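Local coordinates for galactose mutarotase related enzyme (Lactobacillus acidophilus, PDB 3DCD), which belongs to the aldose 1-epimerase family and probably binds carbohydrate and acts as an isomerase, although its exact reaction is unknown, at residues A[159-164]-A[214-219]; A[226-231]-A[288-293]; A[167-172]-A[187-192]; A[205-210]-A[237-242]. One frame throughout, in Å; residues are numbered along the deposited sequence.

Overall arrangement
Contacts 1 and 2 lie side by side in one large antiparallel sheet, their centres about 9 Å apart. They are joined through the neighbouring strands 214-220 and 226-232, where V216 N lies 2.8 Å from V229 O in a probable hydrogen bond. Contact 4 belongs to a second sheet. Its L209 and V237 pack on M163 of contact 1, and the two centres are about 11 Å apart. Contact 3 borders contact 4, and I172 N probably hydrogen-bonds to I206 O at 2.8 Å. Contacts 2 and 3 do not touch; their centres stand about 20 Å apart. In this family's beta-sandwich contacts 1 and 2 share one layer; contact 4 lies in the facing one, contact 3 beside it.

Contact 1 of 4, residues A[159-164]-A[214-219]; sequences FYFDMH and NKVSLR
H164, R219 and Y160 are the residues with most surface buried where strands 159-164 and 214-219 pair in an antiparallel sheet of the mutarotase beta-sandwich, their directions 160° apart. Y160 and R219 form a hydrogen-bonded pair near one end. Y160 CG sits between the backbone N and the carbonyl carbon (chi1 59°), and the ring beyond it lies beside the arginine. R219 O lies 3.7 Å above the plane of that ring, toward its rim, and R219 CB makes an off-centre CH-pi contact 4.2 Å from the ring centroid. The two side chains run the same way, with ring and guanidinium planes 71° apart. Y160 OH receives a weak bond from R219 NE at 3.4 Å, but also hydrogen-bonds to D221. At the other end H164 N donates to K215 O at 2.8 Å, while H164 CB rests on K215 CE at 3.7 Å; the lysine tip turns to the carbonyl of D213. The face with F161 and M163 is apolar: V216 CG1 meets F161 CB at 4.1 Å and V216 CG2 meets the selenomethionine CE of M163 at 4.1 Å. On the H164 face, S217 OG lies at the imidazole edge, 3.9 Å from H164 CE1.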
# COMPACT_ATOMS: atom_id res chain seq x y z
N PHE A 159 12.87 -14.08 -8.67
CA PHE A 159 12.42 -13.41 -7.46
C PHE A 159 11.26 -14.12 -6.83
O PHE A 159 10.54 -14.88 -7.48
CB PHE A 159 12.06 -11.94 -7.75
CG PHE A 159 13.24 -11.12 -8.19
CD1 PHE A 159 13.65 -11.14 -9.52
CD2 PHE A 159 13.96 -10.37 -7.26
CE1 PHE A 159 14.77 -10.41 -9.94
CE2 PHE A 159 15.09 -9.64 -7.68
CZ PHE A 159 15.48 -9.66 -9.01
N TYR A 160 11.07 -13.88 -5.54
CA TYR A 160 9.98 -14.52 -4.84
C TYR A 160 9.62 -13.68 -3.63
O TYR A 160 10.40 -12.80 -3.23
CB TYR A 160 10.38 -15.94 -4.41
CG TYR A 160 11.59 -16.03 -3.50
CD1 TYR A 160 12.87 -16.22 -4.02
CD2 TYR A 160 11.45 -15.95 -2.10
CE1 TYR A 160 14.01 -16.32 -3.16
CE2 TYR A 160 12.57 -16.04 -1.25
CZ TYR A 160 13.83 -16.22 -1.78
OH TYR A 160 14.91 -16.32 -0.92
N PHE A 161 8.45 -13.94 -3.07
CA PHE A 161 8.10 -13.40 -1.76
C PHE A 161 7.90 -14.52 -0.75
O PHE A 161 7.54 -15.65 -1.09
CB PHE A 161 6.93 -12.40 -1.79
CG PHE A 161 5.59 -13.00 -2.14
CD1 PHE A 161 4.70 -13.37 -1.14
CD2 PHE A 161 5.20 -13.17 -3.47
CE1 PHE A 161 3.46 -13.91 -1.44
CE2 PHE A 161 3.97 -13.71 -3.80
CZ PHE A 161 3.09 -14.08 -2.77
N ASP A 162 8.22 -14.19 0.49
CA ASP A 162 8.20 -15.12 1.58
C ASP A 162 7.57 -14.41 2.77
O ASP A 162 7.97 -13.32 3.14
CB ASP A 162 9.63 -15.54 1.92
CG ASP A 162 9.68 -16.86 2.64
OD1 ASP A 162 8.65 -17.58 2.67
OD2 ASP A 162 10.75 -17.18 3.19
N MSE A 163 6.58 -15.04 3.37
CA MSE A 163 5.89 -14.41 4.48
C MSE A 163 6.29 -15.03 5.81
O MSE A 163 6.40 -16.26 5.93
CB MSE A 163 4.39 -14.47 4.26
CG MSE A 163 4.00 -13.91 2.91
SE MSE A 163 2.07 -13.87 2.68
CE MSE A 163 1.68 -12.76 4.18
N HIS A 164 6.54 -14.18 6.79
CA HIS A 164 6.82 -14.64 8.14
C HIS A 164 5.76 -14.05 9.08
O HIS A 164 5.34 -12.92 8.88
CB HIS A 164 8.24 -14.22 8.54
CG HIS A 164 9.30 -14.73 7.61
ND1 HIS A 164 9.70 -14.03 6.48
CD2 HIS A 164 10.02 -15.87 7.62
CE1 HIS A 164 10.64 -14.72 5.85
NE2 HIS A 164 10.85 -15.85 6.53
N ASN A 214 3.72 -9.86 11.20
CA ASN A 214 3.80 -10.28 9.81
C ASN A 214 4.81 -9.47 9.04
O ASN A 214 4.88 -8.23 9.15
CB ASN A 214 2.44 -10.25 9.11
CG ASN A 214 1.41 -11.09 9.84
OD1 ASN A 214 0.47 -10.56 10.44
ND2 ASN A 214 1.59 -12.39 9.80
N LYS A 215 5.61 -10.19 8.27
CA LYS A 215 6.60 -9.57 7.41
C LYS A 215 6.58 -10.27 6.07
O LYS A 215 6.57 -11.49 6.01
CB LYS A 215 8.00 -9.67 8.03
CG LYS A 215 8.02 -9.20 9.47
CD LYS A 215 9.22 -9.76 10.26
CE LYS A 215 9.10 -11.26 10.67
NZ LYS A 215 8.20 -11.56 11.85
N VAL A 216 6.58 -9.49 5.00
CA VAL A 216 6.66 -10.04 3.66
C VAL A 216 8.06 -9.71 3.11
O VAL A 216 8.42 -8.53 3.06
CB VAL A 216 5.55 -9.46 2.73
CG1 VAL A 216 5.62 -10.11 1.34
CG2 VAL A 216 4.14 -9.63 3.36
N SER A 217 8.83 -10.73 2.72
CA SER A 217 10.18 -10.50 2.19
C SER A 217 10.19 -10.74 0.71
O SER A 217 9.79 -11.81 0.24
CB SER A 217 11.22 -11.47 2.79
OG SER A 217 11.34 -11.32 4.18
N LEU A 218 10.69 -9.76 -0.02
CA LEU A 218 10.92 -9.88 -1.44
C LEU A 218 12.42 -10.05 -1.69
O LEU A 218 13.22 -9.19 -1.31
CB LEU A 218 10.34 -8.66 -2.14
CG LEU A 218 10.74 -8.43 -3.58
CD1 LEU A 218 10.07 -9.48 -4.47
CD2 LEU A 218 10.29 -7.00 -3.94
N ARG A 219 12.78 -11.18 -2.28
CA ARG A 219 14.17 -11.61 -2.43
C ARG A 219 14.45 -12.32 -3.75
O ARG A 219 13.53 -12.58 -4.53
CB ARG A 219 14.52 -12.57 -1.29
CG ARG A 219 14.71 -11.87 0.04
CD ARG A 219 14.24 -12.71 1.19
NE ARG A 219 15.11 -13.84 1.38
CZ ARG A 219 16.26 -13.80 2.04
NH1 ARG A 219 16.69 -12.66 2.58
NH2 ARG A 219 17.00 -14.91 2.16

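Contact 2 of 4, residues A[226-231]-A[288-293]; sequences HVNVWT and SMTYHS
W230 and S288 pair at one end of the antiparallel strands 226-231 and 288-292, and the indole shows how a side chain can follow its neighbour strand. CB starts 3.9 Å from S288 O, the same carbonyl that accepts the W230 backbone N-H. CG stands beside the backbone N (chi1 -54°); beyond it, S288 O lies in the ring plane at the indole edge, 3.6 Å from W230 CD1. Further out, W230 NE1 meets the methyl T290 CG2 at 4.2 Å, the two side chains crossing obliquely. N228 OD1 sits 3.1 Å above the indole plane, toward the rim, though its angle to NE1 is too poor for a hydrogen bond. On the same face T290 OG1 is 2.8 Å from a water, which donates to H226 O at 3.0 Å. On the opposite face the contacts are apolar, with V229 CG2 against the selenomethionine M289 CG at 4.1 Å; valine, selenomethionine and tyrosine side chains there lie toward F146 of the other sheet. The water thus ties T290 OG1 to H226 O across the strands on the polar surface, whereas side chains on the F146 side hold together by van der Waals contact.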
# COMPACT_ATOMS: atom_id res chain seq x y z
N HIS A 226 16.91 -7.51 -1.30
CA HIS A 226 15.98 -7.88 -0.25
C HIS A 226 15.20 -6.64 0.15
O HIS A 226 15.77 -5.66 0.62
CB HIS A 226 16.76 -8.46 0.94
CG HIS A 226 15.91 -8.95 2.08
ND1 HIS A 226 14.55 -9.14 1.97
CD2 HIS A 226 16.24 -9.32 3.33
CE1 HIS A 226 14.07 -9.58 3.12
NE2 HIS A 226 15.08 -9.69 3.97
N VAL A 227 13.88 -6.68 -0.09
CA VAL A 227 12.98 -5.67 0.41
C VAL A 227 12.06 -6.36 1.42
O VAL A 227 11.43 -7.37 1.11
CB VAL A 227 12.16 -5.01 -0.72
CG1 VAL A 227 11.04 -4.18 -0.14
CG2 VAL A 227 13.08 -4.15 -1.61
N ASN A 228 12.03 -5.83 2.63
CA ASN A 228 11.19 -6.40 3.68
C ASN A 228 10.09 -5.44 4.10
O ASN A 228 10.35 -4.26 4.34
CB ASN A 228 12.06 -6.77 4.86
CG ASN A 228 11.48 -7.89 5.65
OD1 ASN A 228 10.48 -7.73 6.36
ND2 ASN A 228 12.09 -9.06 5.52
N VAL A 229 8.84 -5.93 4.13
CA VAL A 229 7.71 -5.09 4.52
C VAL A 229 7.09 -5.66 5.79
O VAL A 229 6.56 -6.78 5.78
CB VAL A 229 6.63 -4.99 3.40
CG1 VAL A 229 5.49 -4.10 3.84
CG2 VAL A 229 7.25 -4.41 2.11
N TRP A 230 7.17 -4.90 6.87
CA TRP A 230 6.57 -5.29 8.15
C TRP A 230 5.18 -4.63 8.18
O TRP A 230 5.06 -3.39 8.14
CB TRP A 230 7.43 -4.78 9.30
CG TRP A 230 8.88 -5.22 9.20
CD1 TRP A 230 9.80 -4.82 8.25
CD2 TRP A 230 9.57 -6.12 10.06
NE1 TRP A 230 11.01 -5.44 8.47
CE2 TRP A 230 10.90 -6.23 9.58
CE3 TRP A 230 9.20 -6.84 11.20
CZ2 TRP A 230 11.86 -7.04 10.20
CZ3 TRP A 230 10.15 -7.66 11.82
CH2 TRP A 230 11.47 -7.74 11.32
N THR A 231 4.13 -5.45 8.24
CA THR A 231 2.76 -4.95 8.04
C THR A 231 2.07 -4.61 9.36
O THR A 231 0.88 -4.27 9.37
CB THR A 231 1.90 -5.96 7.27
OG1 THR A 231 1.94 -7.22 7.97
CG2 THR A 231 2.45 -6.17 5.83
N SER A 288 6.39 -0.70 7.76
CA SER A 288 7.79 -0.34 7.65
C SER A 288 8.46 -1.14 6.55
O SER A 288 8.11 -2.30 6.32
CB SER A 288 8.51 -0.60 8.97
OG SER A 288 7.87 0.14 9.99
N MSE A 289 9.43 -0.52 5.88
CA MSE A 289 10.10 -1.15 4.76
C MSE A 289 11.59 -1.06 4.99
O MSE A 289 12.08 0.01 5.34
CB MSE A 289 9.74 -0.43 3.45
CG MSE A 289 8.29 -0.58 2.98
SE MSE A 289 7.75 0.84 1.75
CE MSE A 289 7.62 2.29 3.09
N THR A 290 12.31 -2.16 4.79
CA THR A 290 13.78 -2.11 4.75
C THR A 290 14.27 -2.51 3.35
O THR A 290 13.65 -3.34 2.68
CB THR A 290 14.43 -3.01 5.82
OG1 THR A 290 14.18 -4.39 5.51
CG2 THR A 290 13.86 -2.69 7.20
N TYR A 291 15.37 -1.91 2.93
CA TYR A 291 15.90 -2.13 1.59
C TYR A 291 17.35 -2.59 1.62
O TYR A 291 18.17 -2.03 2.34
CB TYR A 291 15.83 -0.84 0.79
CG TYR A 291 14.50 -0.12 0.90
CD1 TYR A 291 13.47 -0.38 -0.01
CD2 TYR A 291 14.26 0.79 1.92
CE1 TYR A 291 12.22 0.27 0.09
CE2 TYR A 291 13.03 1.45 2.03
CZ TYR A 291 12.02 1.19 1.11
OH TYR A 291 10.83 1.85 1.22
N HIS A 292 17.66 -3.59 0.80
CA HIS A 292 19.03 -4.04 0.59
C HIS A 292 19.29 -4.23 -0.90
O HIS A 292 18.49 -4.87 -1.60
CB HIS A 292 19.36 -5.31 1.36
CG HIS A 292 20.83 -5.56 1.50
ND1 HIS A 292 21.63 -5.91 0.44
CD2 HIS A 292 21.64 -5.45 2.58
CE1 HIS A 292 22.88 -6.03 0.86
NE2 HIS A 292 22.91 -5.76 2.16
N SER A 293 20.40 -3.64 -1.36
CA SER A 293 20.83 -3.70 -2.75
C SER A 293 21.24 -5.10 -3.19
O SER A 293 21.46 -5.99 -2.39
CB SER A 293 22.00 -2.74 -2.96
OG SER A 293 21.60 -1.40 -2.67
O HOH W 1 15.92 -5.51 3.64

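Contact 3 of 4, residues A[167-172]-A[187-192]; sequences VTRVRI and APTDSL
R169 and A187 form the antiparallel bridge that brings strand 169-171 alongside the residues entering a turn. Among the hydrogen bonds, A187 N donates to R169 O at 2.7 Å, with the donor tilted 29° from the carbonyl plane. The return bond, from R169 N to A187 O, is weak, and the place of that oxygen in the model is less sure. A side-chain bond extends the pairing: T189 OG1 donates to V167 O at 2.8 Å, in the carbonyl plane and on a lone pair. The hydroxyl stands there with OG1 between the backbone N and the carbonyl carbon of its own residue (chi1 53°).

Charged and polar side chains make the next group. The R169 chain is extended and crosses T189 at about a right angle, running past the hydroxyl so that R169 CB lies 3.3 Å from T189 OG1. Its guanidinium has V167 CG2 over the centre of one face, 3.8 Å above the plane, and T189 O in plane at an edge; NH2 is held by the carbonyl of P165. T168 and D190 lie side by side, with T168 OG1 3.5 Å from D190 CG.

Apolar contact is slight. A187 CB touches R171 CB at 4.0 Å, while L205, from strand 205-208, packs on R171.

The chain leaves the bridge through an inverse gamma turn centred on P188 and a type I beta turn from P188 to S191, an arrangement in which two tight turns end strand 185-187, an outer strand of a small antiparallel sheet.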
# COMPACT_ATOMS: atom_id res chain seq x y z
N VAL A 167 3.24 -19.56 7.94
CA VAL A 167 2.01 -20.31 8.17
C VAL A 167 1.13 -20.16 6.96
O VAL A 167 1.19 -19.13 6.27
CB VAL A 167 1.26 -19.84 9.43
CG1 VAL A 167 2.11 -20.12 10.69
CG2 VAL A 167 0.86 -18.36 9.35
N THR A 168 0.31 -21.18 6.70
CA THR A 168 -0.68 -21.11 5.64
C THR A 168 -1.75 -20.08 6.03
O THR A 168 -2.19 -20.04 7.19
CB THR A 168 -1.27 -22.51 5.39
OG1 THR A 168 -0.24 -23.34 4.83
CG2 THR A 168 -2.36 -22.44 4.36
N ARG A 169 -2.14 -19.25 5.08
CA ARG A 169 -3.07 -18.16 5.31
C ARG A 169 -4.21 -18.20 4.30
O ARG A 169 -4.05 -18.72 3.19
CB ARG A 169 -2.35 -16.80 5.20
CG ARG A 169 -1.40 -16.46 6.35
CD ARG A 169 -0.54 -15.25 5.95
NE ARG A 169 0.39 -14.80 6.99
CZ ARG A 169 1.63 -15.26 7.17
NH1 ARG A 169 2.12 -16.24 6.41
NH2 ARG A 169 2.39 -14.74 8.13
N VAL A 170 -5.35 -17.62 4.66
CA VAL A 170 -6.50 -17.63 3.77
C VAL A 170 -6.28 -16.59 2.67
O VAL A 170 -5.96 -15.44 2.97
CB VAL A 170 -7.81 -17.30 4.53
CG1 VAL A 170 -9.00 -17.26 3.57
CG2 VAL A 170 -8.05 -18.34 5.63
N ARG A 171 -6.40 -17.02 1.42
CA ARG A 171 -6.39 -16.09 0.28
C ARG A 171 -7.83 -15.73 -0.07
O ARG A 171 -8.69 -16.62 -0.13
CB ARG A 171 -5.74 -16.72 -0.96
CG ARG A 171 -5.67 -15.76 -2.17
CD ARG A 171 -5.36 -16.52 -3.44
NE ARG A 171 -5.73 -15.74 -4.63
CZ ARG A 171 -5.43 -16.11 -5.87
NH1 ARG A 171 -4.76 -17.23 -6.08
NH2 ARG A 171 -5.79 -15.35 -6.90
N ILE A 172 -8.08 -14.46 -0.35
CA ILE A 172 -9.37 -14.02 -0.84
C ILE A 172 -9.24 -13.70 -2.32
O ILE A 172 -8.64 -12.67 -2.67
CB ILE A 172 -9.89 -12.76 -0.11
CG1 ILE A 172 -9.78 -12.94 1.42
CG2 ILE A 172 -11.36 -12.43 -0.57
CD1 ILE A 172 -10.07 -11.66 2.23
N ALA A 187 -3.94 -20.87 1.62
CA ALA A 187 -2.91 -20.77 0.57
C ALA A 187 -1.52 -21.14 1.10
O ALA A 187 -1.26 -20.96 2.29
CB ALA A 187 -2.90 -19.35 -0.02
N PRO A 188 -0.61 -21.61 0.22
CA PRO A 188 0.70 -22.11 0.69
C PRO A 188 1.70 -20.99 1.03
O PRO A 188 2.82 -20.96 0.48
CB PRO A 188 1.19 -22.97 -0.48
CG PRO A 188 0.53 -22.35 -1.71
CD PRO A 188 -0.77 -21.73 -1.25
N THR A 189 1.31 -20.12 1.96
CA THR A 189 2.14 -19.00 2.38
C THR A 189 3.08 -19.41 3.51
O THR A 189 3.71 -18.56 4.15
CB THR A 189 1.30 -17.79 2.82
OG1 THR A 189 0.36 -18.19 3.82
CG2 THR A 189 0.55 -17.20 1.64
N ASP A 190 3.18 -20.72 3.75
CA ASP A 190 4.16 -21.20 4.73
C ASP A 190 5.51 -21.49 4.09
O ASP A 190 6.41 -22.01 4.76
CB ASP A 190 3.64 -22.43 5.49
CG ASP A 190 3.29 -23.59 4.59
OD1 ASP A 190 3.03 -23.39 3.39
OD2 ASP A 190 3.25 -24.72 5.12
N SER A 191 5.63 -21.18 2.80
CA SER A 191 6.93 -21.17 2.12
C SER A 191 6.90 -20.16 0.99
O SER A 191 5.86 -19.55 0.74
CB SER A 191 7.34 -22.57 1.65
OG SER A 191 6.54 -23.03 0.57
N LEU A 192 8.03 -19.97 0.31
CA LEU A 192 8.15 -18.91 -0.70
C LEU A 192 7.20 -19.11 -1.87
O LEU A 192 6.83 -20.25 -2.22
CB LEU A 192 9.60 -18.79 -1.21
CG LEU A 192 10.14 -19.88 -2.15
CD1 LEU A 192 9.85 -19.58 -3.64
CD2 LEU A 192 11.62 -20.03 -1.94

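Contact 4 of 4, residues A[205-210]-A[237-242]; sequences LIYELR and VGIWSQ
L205 O is gripped by two groups of the strand opposite: the N-H of I239 at 2.8 Å, in the carbonyl plane, and the CA-H of G238, whose CA lies 3.3 Å away. L205 N returns a bond to I239 O, completing one hydrogen-bonded pair, and Y207 with V237 makes the next. There the bond from Y207 N to V237 O, 3.0 Å long, is nearly straight, with 175° at the hydrogen. Between these pairs I206 faces G238 in a non-hydrogen-bonded pair, and W255 of strand 249-256 packs against I206.

The two strands run antiparallel, at 161°, in the curled sheet that makes one layer of the beta-sandwich. Their other face, bearing L205, Y207, V237 and I239, turns toward the larger sheet, from which F161 reaches Y207 and I239, and M163 reaches V237.

On this inner face Y207 and I239 cross, and I239 CG1 comes to the tyrosine edge in the ring plane, 3.9 Å from Y207 CE2. V237 CG1, set between its backbone N and carbonyl carbon (chi1 64°), is the branch that meets both Y207 CB, at 4.2 Å, and L209 CD2, at 4.0 Å. L209, just past the strand, points its side chain toward this valine and crosses it, with L209 CD1 touching V237 CB at 3.7 Å. L205 CB and I239 CB stand 4.2 Å apart at the far end.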
# COMPACT_ATOMS: atom_id res chain seq x y z
N LEU A 205 -3.15 -10.95 -5.30
CA LEU A 205 -3.22 -12.04 -4.33
C LEU A 205 -3.49 -11.37 -2.98
O LEU A 205 -2.72 -10.54 -2.54
CB LEU A 205 -1.89 -12.81 -4.32
CG LEU A 205 -1.38 -13.29 -5.68
CD1 LEU A 205 0.03 -13.92 -5.57
CD2 LEU A 205 -2.37 -14.28 -6.28
N ILE A 206 -4.61 -11.73 -2.34
CA ILE A 206 -5.01 -11.07 -1.10
C ILE A 206 -4.98 -12.07 0.02
O ILE A 206 -5.69 -13.08 -0.05
CB ILE A 206 -6.45 -10.45 -1.20
CG1 ILE A 206 -6.51 -9.43 -2.34
CG2 ILE A 206 -6.85 -9.81 0.15
CD1 ILE A 206 -7.93 -8.90 -2.66
N TYR A 207 -4.18 -11.78 1.05
CA TYR A 207 -4.03 -12.69 2.19
C TYR A 207 -4.55 -12.08 3.48
O TYR A 207 -4.30 -10.92 3.79
CB TYR A 207 -2.57 -13.16 2.35
CG TYR A 207 -2.03 -13.84 1.10
CD1 TYR A 207 -2.43 -15.13 0.76
CD2 TYR A 207 -1.15 -13.16 0.24
CE1 TYR A 207 -1.95 -15.73 -0.40
CE2 TYR A 207 -0.67 -13.75 -0.92
CZ TYR A 207 -1.06 -15.05 -1.22
OH TYR A 207 -0.58 -15.63 -2.36
N GLU A 208 -5.33 -12.88 4.20
CA GLU A 208 -5.83 -12.52 5.51
C GLU A 208 -4.67 -12.67 6.49
O GLU A 208 -4.07 -13.74 6.57
CB GLU A 208 -6.99 -13.45 5.90
CG GLU A 208 -8.27 -13.17 5.07
CD GLU A 208 -9.46 -14.02 5.49
OE1 GLU A 208 -9.31 -14.92 6.36
OE2 GLU A 208 -10.56 -13.78 4.94
N LEU A 209 -4.37 -11.59 7.21
CA LEU A 209 -3.29 -11.57 8.19
C LEU A 209 -3.83 -11.61 9.61
O LEU A 209 -4.96 -11.16 9.86
CB LEU A 209 -2.43 -10.32 8.01
CG LEU A 209 -1.73 -10.19 6.65
CD1 LEU A 209 -0.92 -8.92 6.56
CD2 LEU A 209 -0.82 -11.39 6.43
N ARG A 210 -3.03 -12.15 10.52
CA ARG A 210 -3.38 -12.26 11.92
C ARG A 210 -2.17 -11.80 12.74
O ARG A 210 -1.02 -12.03 12.32
CB ARG A 210 -3.71 -13.72 12.24
CG ARG A 210 -4.92 -14.28 11.47
CD ARG A 210 -5.13 -15.78 11.78
NE ARG A 210 -5.31 -16.00 13.22
CZ ARG A 210 -6.43 -15.74 13.89
NH1 ARG A 210 -7.51 -15.29 13.26
NH2 ARG A 210 -6.46 -15.96 15.20
N VAL A 237 -2.96 -8.17 3.43
CA VAL A 237 -1.93 -7.65 2.52
C VAL A 237 -2.27 -8.07 1.10
O VAL A 237 -2.68 -9.22 0.85
CB VAL A 237 -0.49 -8.10 2.95
CG1 VAL A 237 -0.32 -9.63 2.86
CG2 VAL A 237 0.60 -7.41 2.07
N GLY A 238 -2.14 -7.15 0.15
CA GLY A 238 -2.29 -7.52 -1.26
C GLY A 238 -0.94 -7.56 -1.95
O GLY A 238 -0.09 -6.70 -1.70
N ILE A 239 -0.75 -8.56 -2.80
CA ILE A 239 0.44 -8.66 -3.65
C ILE A 239 -0.05 -8.55 -5.09
O ILE A 239 -0.95 -9.29 -5.49
CB ILE A 239 1.21 -10.03 -3.50
CG1 ILE A 239 1.31 -10.52 -2.03
CG2 ILE A 239 2.61 -9.94 -4.18
CD1 ILE A 239 2.07 -9.61 -1.07
N TRP A 240 0.55 -7.65 -5.88
CA TRP A 240 0.02 -7.38 -7.21
C TRP A 240 1.12 -6.89 -8.16
O TRP A 240 2.03 -6.17 -7.76
CB TRP A 240 -1.10 -6.31 -7.12
CG TRP A 240 -1.62 -5.76 -8.45
CD1 TRP A 240 -2.58 -6.31 -9.26
CD2 TRP A 240 -1.19 -4.56 -9.10
NE1 TRP A 240 -2.79 -5.51 -10.38
CE2 TRP A 240 -1.94 -4.43 -10.30
CE3 TRP A 240 -0.24 -3.58 -8.78
CZ2 TRP A 240 -1.76 -3.37 -11.18
CZ3 TRP A 240 -0.07 -2.51 -9.67
CH2 TRP A 240 -0.83 -2.42 -10.85
N SER A 241 1.00 -7.26 -9.42
CA SER A 241 1.72 -6.55 -10.49
C SER A 241 0.79 -6.50 -11.71
O SER A 241 -0.23 -7.20 -11.74
CB SER A 241 3.04 -7.25 -10.79
OG SER A 241 3.86 -6.44 -11.64
N GLN A 242 1.13 -5.66 -12.70
CA GLN A 242 0.21 -5.40 -13.83
C GLN A 242 0.06 -6.65 -14.69
O GLN A 242 0.98 -7.47 -14.79
CB GLN A 242 0.70 -4.21 -14.67
CG GLN A 242 -0.32 -3.66 -15.69
CD GLN A 242 -1.64 -3.28 -15.05
OE1 GLN A 242 -2.48 -4.13 -14.82
NE2 GLN A 242 -1.79 -2.01 -14.73